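Local coordinates for photosystem II assembly protein Ycf48 (Thermosynechococcus elongatus, PDB 5OJ5), which probably assists early photosystem II assembly and replacement of photodamaged D1, whose C-terminal extension it binds, at residues 228-239 / 272-280. Sequence-based numbering, arbitrary orientation. Where two conformers were deposited one is given.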
ATOM      1  N   HIS A 228      -4.656   2.941 -13.238  1.00 11.78           N
ATOM      2  CA  HIS A 228      -4.158   3.675 -12.096  0.59 11.66           C
ATOM      3  C   HIS A 228      -3.496   2.800 -11.044  1.00 10.24           C
ATOM      4  O   HIS A 228      -2.404   3.100 -10.569  1.00 11.94           O
ATOM      5  CB  HIS A 228      -5.236   4.471 -11.381  0.59 13.32           C
ATOM      6  CG  HIS A 228      -4.639   5.254 -10.278  0.59 15.04           C
ATOM      7  ND1 HIS A 228      -3.649   6.187 -10.519  0.59 18.52           N
ATOM      8  CD2 HIS A 228      -4.713   5.114  -8.933  0.59 15.56           C
ATOM      9  CE1 HIS A 228      -3.208   6.661  -9.372  0.59 18.24           C
ATOM     10  NE2 HIS A 228      -3.841   6.035  -8.396  0.59 16.73           N
ATOM     11  N   ASN A 229      -4.141   1.696 -10.659  1.00  9.88           N
ATOM     12  CA  ASN A 229      -3.635   0.814  -9.612  1.00 10.11           C
ATOM     13  C   ASN A 229      -4.100  -0.600  -9.903  1.00  9.47           C
ATOM     14  O   ASN A 229      -5.116  -0.792 -10.570  1.00 10.12           O
ATOM     15  CB  ASN A 229      -4.078   1.288  -8.212  1.00 10.05           C
ATOM     16  CG  ASN A 229      -3.223   0.752  -7.077  1.00  9.67           C
ATOM     17  OD1 ASN A 229      -2.282  -0.031  -7.287  1.00  9.84           O
ATOM     18  ND2 ASN A 229      -3.538   1.182  -5.855  1.00 10.86           N
ATOM     19  N   MET A 230      -3.327  -1.565  -9.410  1.00  9.45           N
ATOM     20  CA  MET A 230      -3.668  -2.979  -9.565  1.00  9.81           C
ATOM     21  C   MET A 230      -3.156  -3.722  -8.353  1.00  9.50           C
ATOM     22  O   MET A 230      -2.134  -3.331  -7.761  1.00 10.17           O
ATOM     23  CB  MET A 230      -3.035  -3.619 -10.790  1.00  9.85           C
ATOM     24  CG  MET A 230      -3.573  -3.043 -12.082  1.00 10.65           C
ATOM     25  SD  MET A 230      -2.842  -3.788 -13.561  1.00 11.28           S
ATOM     26  CE  MET A 230      -3.600  -5.392 -13.481  1.00 13.28           C
ATOM     27  N   GLY A 231      -3.809  -4.841  -8.025  1.00  9.24           N
ATOM     28  CA  GLY A 231      -3.384  -5.699  -6.937  1.00  9.50           C
ATOM     29  C   GLY A 231      -4.009  -7.047  -7.031  1.00  9.39           C
ATOM     30  O   GLY A 231      -4.588  -7.404  -8.062  1.00 10.08           O
ATOM     31  N   PHE A 232      -3.878  -7.807  -5.949  1.00  9.86           N
ATOM     32  CA  PHE A 232      -4.327  -9.189  -5.907  1.00 10.36           C
ATOM     33  C   PHE A 232      -5.539  -9.339  -5.019  1.00 11.20           C
ATOM     34  O   PHE A 232      -5.659  -8.648  -4.008  1.00 13.51           O
ATOM     35  CB  PHE A 232      -3.192 -10.080  -5.386  1.00 11.10           C
ATOM     36  CG  PHE A 232      -1.980 -10.047  -6.270  1.00 11.23           C
ATOM     37  CD1 PHE A 232      -1.864 -10.938  -7.312  1.00 12.65           C
ATOM     38  CD2 PHE A 232      -0.956  -9.108  -6.062  1.00 12.39           C
ATOM     39  CE1 PHE A 232      -0.753 -10.899  -8.154  1.00 14.32           C
ATOM     40  CE2 PHE A 232       0.154  -9.077  -6.913  1.00 13.27           C
ATOM     41  CZ  PHE A 232       0.249  -9.970  -7.927  1.00 14.43           C
ATOM     42  N   THR A 233      -6.450 -10.237  -5.408  1.00 11.01           N
ATOM     43  CA  THR A 233      -7.561 -10.600  -4.537  1.00 11.47           C
ATOM     44  C   THR A 233      -7.140 -11.733  -3.619  1.00 13.03           C
ATOM     45  O   THR A 233      -6.087 -12.325  -3.831  1.00 17.59           O
ATOM     46  CB  THR A 233      -8.741 -11.070  -5.377  1.00 11.88           C
ATOM     47  OG1 THR A 233      -8.441 -12.382  -5.881  1.00 14.43           O
ATOM     48  CG2 THR A 233      -9.071 -10.114  -6.514  1.00 12.37           C
ATOM     49  N   PRO A 234      -7.940 -12.103  -2.616  1.00 12.30           N
ATOM     50  CA  PRO A 234      -7.598 -13.233  -1.744  1.00 14.22           C
ATOM     51  C   PRO A 234      -7.987 -14.582  -2.316  1.00 12.69           C
ATOM     52  O   PRO A 234      -7.980 -15.581  -1.595  1.00 13.96           O
ATOM     53  CB  PRO A 234      -8.404 -12.961  -0.464  1.00 17.76           C
ATOM     54  CG  PRO A 234      -9.099 -11.714  -0.655  1.00 15.03           C
ATOM     55  CD  PRO A 234      -9.072 -11.340  -2.079  1.00 14.27           C
ATOM     56  N   ASP A 235      -8.296 -14.641  -3.598  1.00 14.43           N
ATOM     57  CA  ASP A 235      -8.648 -15.895  -4.241  1.00 14.72           C
ATOM     58  C   ASP A 235      -7.883 -16.093  -5.539  1.00 13.89           C
ATOM     59  O   ASP A 235      -8.262 -16.921  -6.358  1.00 18.12           O
ATOM     60  CB  ASP A 235     -10.146 -16.042  -4.474  1.00 18.51           C
ATOM     61  CG  ASP A 235     -10.737 -14.833  -5.164  1.00 22.40           C
ATOM     62  OD1 ASP A 235     -10.116 -14.273  -6.073  1.00 21.53           O
ATOM     63  OD2 ASP A 235     -11.833 -14.399  -4.755  1.00 27.83           O
ATOM     64  N   GLY A 236      -6.777 -15.398  -5.729  1.00 13.88           N
ATOM     65  CA  GLY A 236      -5.901 -15.717  -6.836  1.00 16.36           C
ATOM     66  C   GLY A 236      -6.188 -14.961  -8.114  1.00 16.14           C
ATOM     67  O   GLY A 236      -5.717 -15.381  -9.181  1.00 22.17           O
ATOM     68  N   ARG A 237      -6.933 -13.878  -8.050  1.00 13.10           N
ATOM     69  CA  ARG A 237      -7.205 -13.012  -9.191  1.00 12.58           C
ATOM     70  C   ARG A 237      -6.473 -11.688  -9.008  1.00 11.67           C
ATOM     71  O   ARG A 237      -5.909 -11.397  -7.946  1.00 12.26           O
ATOM     72  CB  ARG A 237      -8.711 -12.777  -9.332  1.00 14.10           C
ATOM     73  CG  ARG A 237      -9.507 -14.043  -9.679  1.00 18.11           C
ATOM     74  CD  ARG A 237     -11.005 -13.739  -9.708  1.00 22.03           C
ATOM     75  NE  ARG A 237     -11.458 -13.442  -8.362  1.00 22.08           N
ATOM     76  CZ  ARG A 237     -12.388 -12.544  -8.025  1.00 21.50           C
ATOM     77  NH1 ARG A 237     -13.024 -11.787  -8.924  1.00 23.11           N
ATOM     78  NH2 ARG A 237     -12.663 -12.385  -6.747  1.00 23.87           N
ATOM     79  N   LEU A 238      -6.505 -10.883 -10.062  1.00 12.34           N
ATOM     80  CA  LEU A 238      -6.080  -9.495 -10.044  1.00 11.58           C
ATOM     81  C   LEU A 238      -7.297  -8.586 -10.053  1.00 11.13           C
ATOM     82  O   LEU A 238      -8.354  -8.916 -10.604  1.00 12.12           O
ATOM     83  CB  LEU A 238      -5.218  -9.166 -11.252  1.00 13.15           C
ATOM     84  CG  LEU A 238      -3.840  -9.841 -11.423  1.00 16.98           C
ATOM     85  CD1 LEU A 238      -3.267  -9.635 -12.861  1.00 19.11           C
ATOM     86  CD2 LEU A 238      -2.905  -9.300 -10.428  1.00 19.94           C
ATOM     87  N   TRP A 239      -7.099  -7.388  -9.492  1.00 10.40           N
ATOM     88  CA  TRP A 239      -8.041  -6.293  -9.639  1.00 10.34           C
ATOM     89  C   TRP A 239      -7.308  -5.119 -10.271  1.00  9.81           C
ATOM     90  O   TRP A 239      -6.093  -4.987 -10.145  1.00  9.94           O
ATOM     91  CB  TRP A 239      -8.686  -5.886  -8.291  1.00 10.49           C
ATOM     92  CG  TRP A 239      -7.732  -5.510  -7.195  1.00  9.94           C
ATOM     93  CD1 TRP A 239      -7.303  -6.310  -6.164  1.00 10.26           C
ATOM     94  CD2 TRP A 239      -7.102  -4.241  -7.006  1.00  9.31           C
ATOM     95  NE1 TRP A 239      -6.458  -5.617  -5.337  1.00  9.78           N
ATOM     96  CE2 TRP A 239      -6.309  -4.345  -5.835  1.00  8.93           C
ATOM     97  CE3 TRP A 239      -7.129  -3.014  -7.688  1.00  9.93           C
ATOM     98  CZ2 TRP A 239      -5.553  -3.283  -5.347  1.00  9.51           C
ATOM     99  CZ3 TRP A 239      -6.347  -1.956  -7.204  1.00  9.99           C
ATOM    100  CH2 TRP A 239      -5.567  -2.106  -6.049  1.00  9.76           C
ATOM    101  N   PHE A 272     -10.719   6.533  -7.955  1.00 12.61           N
ATOM    102  CA  PHE A 272     -10.349   5.658  -6.859  1.00 11.74           C
ATOM    103  C   PHE A 272      -8.840   5.497  -6.801  1.00 10.70           C
ATOM    104  O   PHE A 272      -8.137   5.613  -7.805  1.00 12.10           O
ATOM    105  CB  PHE A 272     -11.028   4.283  -6.956  1.00 12.47           C
ATOM    106  CG  PHE A 272     -12.505   4.417  -6.923  1.00 13.72           C
ATOM    107  CD1 PHE A 272     -13.296   4.109  -8.050  1.00 16.68           C
ATOM    108  CD2 PHE A 272     -13.124   4.901  -5.797  1.00 16.11           C
ATOM    109  CE1 PHE A 272     -14.698   4.245  -8.022  1.00 18.53           C
ATOM    110  CE2 PHE A 272     -14.532   5.056  -5.754  1.00 18.40           C
ATOM    111  CZ  PHE A 272     -15.291   4.733  -6.873  1.00 18.90           C
ATOM    112  N   LEU A 273      -8.346   5.171  -5.606  1.00 10.86           N
ATOM    113  CA  LEU A 273      -6.920   5.136  -5.324  1.00 10.47           C
ATOM    114  C   LEU A 273      -6.467   3.775  -4.853  1.00 10.31           C
ATOM    115  O   LEU A 273      -5.344   3.392  -5.147  1.00 11.64           O
ATOM    116  CB  LEU A 273      -6.584   6.220  -4.308  1.00 11.89           C
ATOM    117  CG  LEU A 273      -6.860   7.642  -4.823  1.00 13.78           C
ATOM    118  CD1 LEU A 273      -6.880   8.659  -3.712  1.00 14.68           C
ATOM    119  CD2 LEU A 273      -5.853   8.002  -5.894  1.00 15.89           C
ATOM    120  N   ASP A 274      -7.273   3.049  -4.061  1.00  9.94           N
ATOM    121  CA  ASP A 274      -6.857   1.750  -3.556  1.00  9.68           C
ATOM    122  C   ASP A 274      -8.077   0.886  -3.301  1.00  9.48           C
ATOM    123  O   ASP A 274      -9.199   1.388  -3.123  1.00  9.89           O
ATOM    124  CB  ASP A 274      -6.038   1.887  -2.264  1.00 10.88           C
ATOM    125  CG  ASP A 274      -5.186   0.677  -1.974  1.00 10.76           C
ATOM    126  OD1 ASP A 274      -4.918  -0.113  -2.916  1.00 10.97           O
ATOM    127  OD2 ASP A 274      -4.681   0.570  -0.843  1.00 13.72           O
ATOM    128  N   LEU A 275      -7.832  -0.422  -3.296  1.00  9.50           N
ATOM    129  CA  LEU A 275      -8.866  -1.432  -3.104  1.00 10.18           C
ATOM    130  C   LEU A 275      -8.250  -2.488  -2.195  1.00 10.11           C
ATOM    131  O   LEU A 275      -7.110  -2.920  -2.440  1.00 11.15           O
ATOM    132  CB  LEU A 275      -9.231  -2.037  -4.475  1.00 11.07           C
ATOM    133  CG  LEU A 275     -10.357  -3.067  -4.505  1.00 11.60           C
ATOM    134  CD1 LEU A 275     -10.955  -3.108  -5.893  1.00 14.42           C
ATOM    135  CD2 LEU A 275      -9.871  -4.442  -4.159  1.00 12.05           C
ATOM    136  N   ALA A 276      -8.951  -2.894  -1.146  1.00 10.00           N
ATOM    137  CA  ALA A 276      -8.434  -3.944  -0.285  1.00 10.31           C
ATOM    138  C   ALA A 276      -9.552  -4.752   0.317  1.00 10.48           C
ATOM    139  O   ALA A 276     -10.634  -4.231   0.601  1.00 11.66           O
ATOM    140  CB  ALA A 276      -7.559  -3.369   0.841  1.00 12.46           C
ATOM    141  N   TYR A 277      -9.276  -6.024   0.556  1.00 11.71           N
ATOM    142  CA  TYR A 277     -10.227  -6.956   1.132  1.00 12.01           C
ATOM    143  C   TYR A 277     -10.040  -7.061   2.641  1.00 12.15           C
ATOM    144  O   TYR A 277      -8.932  -7.310   3.124  1.00 14.64           O
ATOM    145  CB  TYR A 277     -10.059  -8.350   0.529  1.00 12.84           C
ATOM    146  CG  TYR A 277     -10.484  -8.475  -0.912  1.00 13.29           C
ATOM    147  CD1 TYR A 277     -11.625  -9.192  -1.241  1.00 14.97           C
ATOM    148  CD2 TYR A 277      -9.748  -7.877  -1.957  1.00 14.37           C
ATOM    149  CE1 TYR A 277     -12.015  -9.320  -2.563  1.00 16.33           C
ATOM    150  CE2 TYR A 277     -10.167  -7.998  -3.280  1.00 15.65           C
ATOM    151  CZ  TYR A 277     -11.289  -8.722  -3.578  1.00 17.12           C
ATOM    152  OH  TYR A 277     -11.654  -8.833  -4.903  1.00 19.65           O
ATOM    153  N   ARG A 278     -11.113  -6.911   3.390  1.00 11.81           N
ATOM    154  CA  ARG A 278     -11.074  -7.242   4.815  1.00 13.10           C
ATOM    155  C   ARG A 278     -11.260  -8.735   5.027  1.00 13.76           C
ATOM    156  O   ARG A 278     -10.681  -9.314   5.956  1.00 15.49           O
ATOM    157  CB  ARG A 278     -12.159  -6.447   5.572  1.00 13.04           C
ATOM    158  CG  ARG A 278     -12.029  -6.630   7.071  1.00 14.22           C
ATOM    159  CD  ARG A 278     -13.067  -5.829   7.842  1.00 15.97           C
ATOM    160  NE  ARG A 278     -14.426  -6.314   7.664  1.00 16.65           N
ATOM    161  CZ  ARG A 278     -14.963  -7.323   8.344  1.00 19.05           C
ATOM    162  NH1 ARG A 278     -14.242  -7.927   9.284  1.00 21.46           N
ATOM    163  NH2 ARG A 278     -16.211  -7.672   8.097  1.00 20.91           N
ATOM    164  N   THR A 279     -12.122  -9.351   4.203  1.00 13.89           N
ATOM    165  CA  THR A 279     -12.427 -10.768   4.233  1.00 15.87           C
ATOM    166  C   THR A 279     -12.554 -11.185   2.777  1.00 16.23           C
ATOM    167  O   THR A 279     -12.540 -10.330   1.890  1.00 15.78           O
ATOM    168  CB  THR A 279     -13.770 -11.036   4.934  1.00 17.87           C
ATOM    169  OG1 THR A 279     -14.813 -10.515   4.121  1.00 17.50           O
ATOM    170  CG2 THR A 279     -13.788 -10.450   6.342  1.00 20.26           C
ATOM    171  N   PRO A 280     -12.748 -12.465   2.477  1.00 18.34           N
ATOM    172  CA  PRO A 280     -12.883 -12.839   1.066  1.00 19.75           C
ATOM    173  C   PRO A 280     -14.044 -12.163   0.361  1.00 19.08           C
ATOM    174  O   PRO A 280     -13.955 -11.951  -0.852  1.00 20.32           O
ATOM    175  CB  PRO A 280     -13.046 -14.368   1.114  1.00 23.65           C
ATOM    176  CG  PRO A 280     -12.298 -14.782   2.329  1.00 25.40           C
ATOM    177  CD  PRO A 280     -12.489 -13.646   3.324  1.00 22.79           C
TER
HETATM  178  O   HOH W   1      -3.225   4.913  -6.172  1.00 18.75           O
HETATM  179  O   HOH W   2      -2.219   0.070  -3.550  1.00 21.44           O
HETATM  180  O   HOH W   3     -11.943 -13.805  -2.223  1.00 31.65           O
HETATM  181  O   HOH W   4     -13.750 -10.477  -5.286  1.00 29.05           O
HETATM  182  O   HOH W   5      -5.733  -5.432  -2.480  1.00 17.43           O
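Sandwiched between two blades of the seven-bladed propeller, W239 turns one ring face to L275 and lays the other on its own hairpin, over the backbone N of G231. Methyl CD2 of L275 sits above the five-membered ring, 3.7 Å from its centroid and 6° off the normal, a CH-pi contact. With CG held between backbone N and carbonyl carbon, chi1 56° turns the indole toward strand 272-277, and a water links its NE1 to L275 O. Farther along, P234 CD makes a CH-pi contact over the centre of the Y277 ring, 3.3 Å from its centroid, the two side chains crossing at about a right angle. Beyond the ring, T233 CG2 packs 3.3 Å from Y277 OH, and a water joins this hydroxyl to R237 NH2. R237 itself grips D235 side-on. A direct hydrogen bond runs from N229 ND2 to L273 O (2.9 Å, 160°), nearly in the amide plane; a water carries ND2 on to D274 OD1, whereas OD2 of that aspartate takes I318 N. Strands 228-232 and 272-277, whose axes approach to 7.1 Å and run nearly parallel, thus meet through aliphatic groups on aromatic faces, while side-chain and water bonds, not strand-to-strand pairing, satisfy the polar atoms between them.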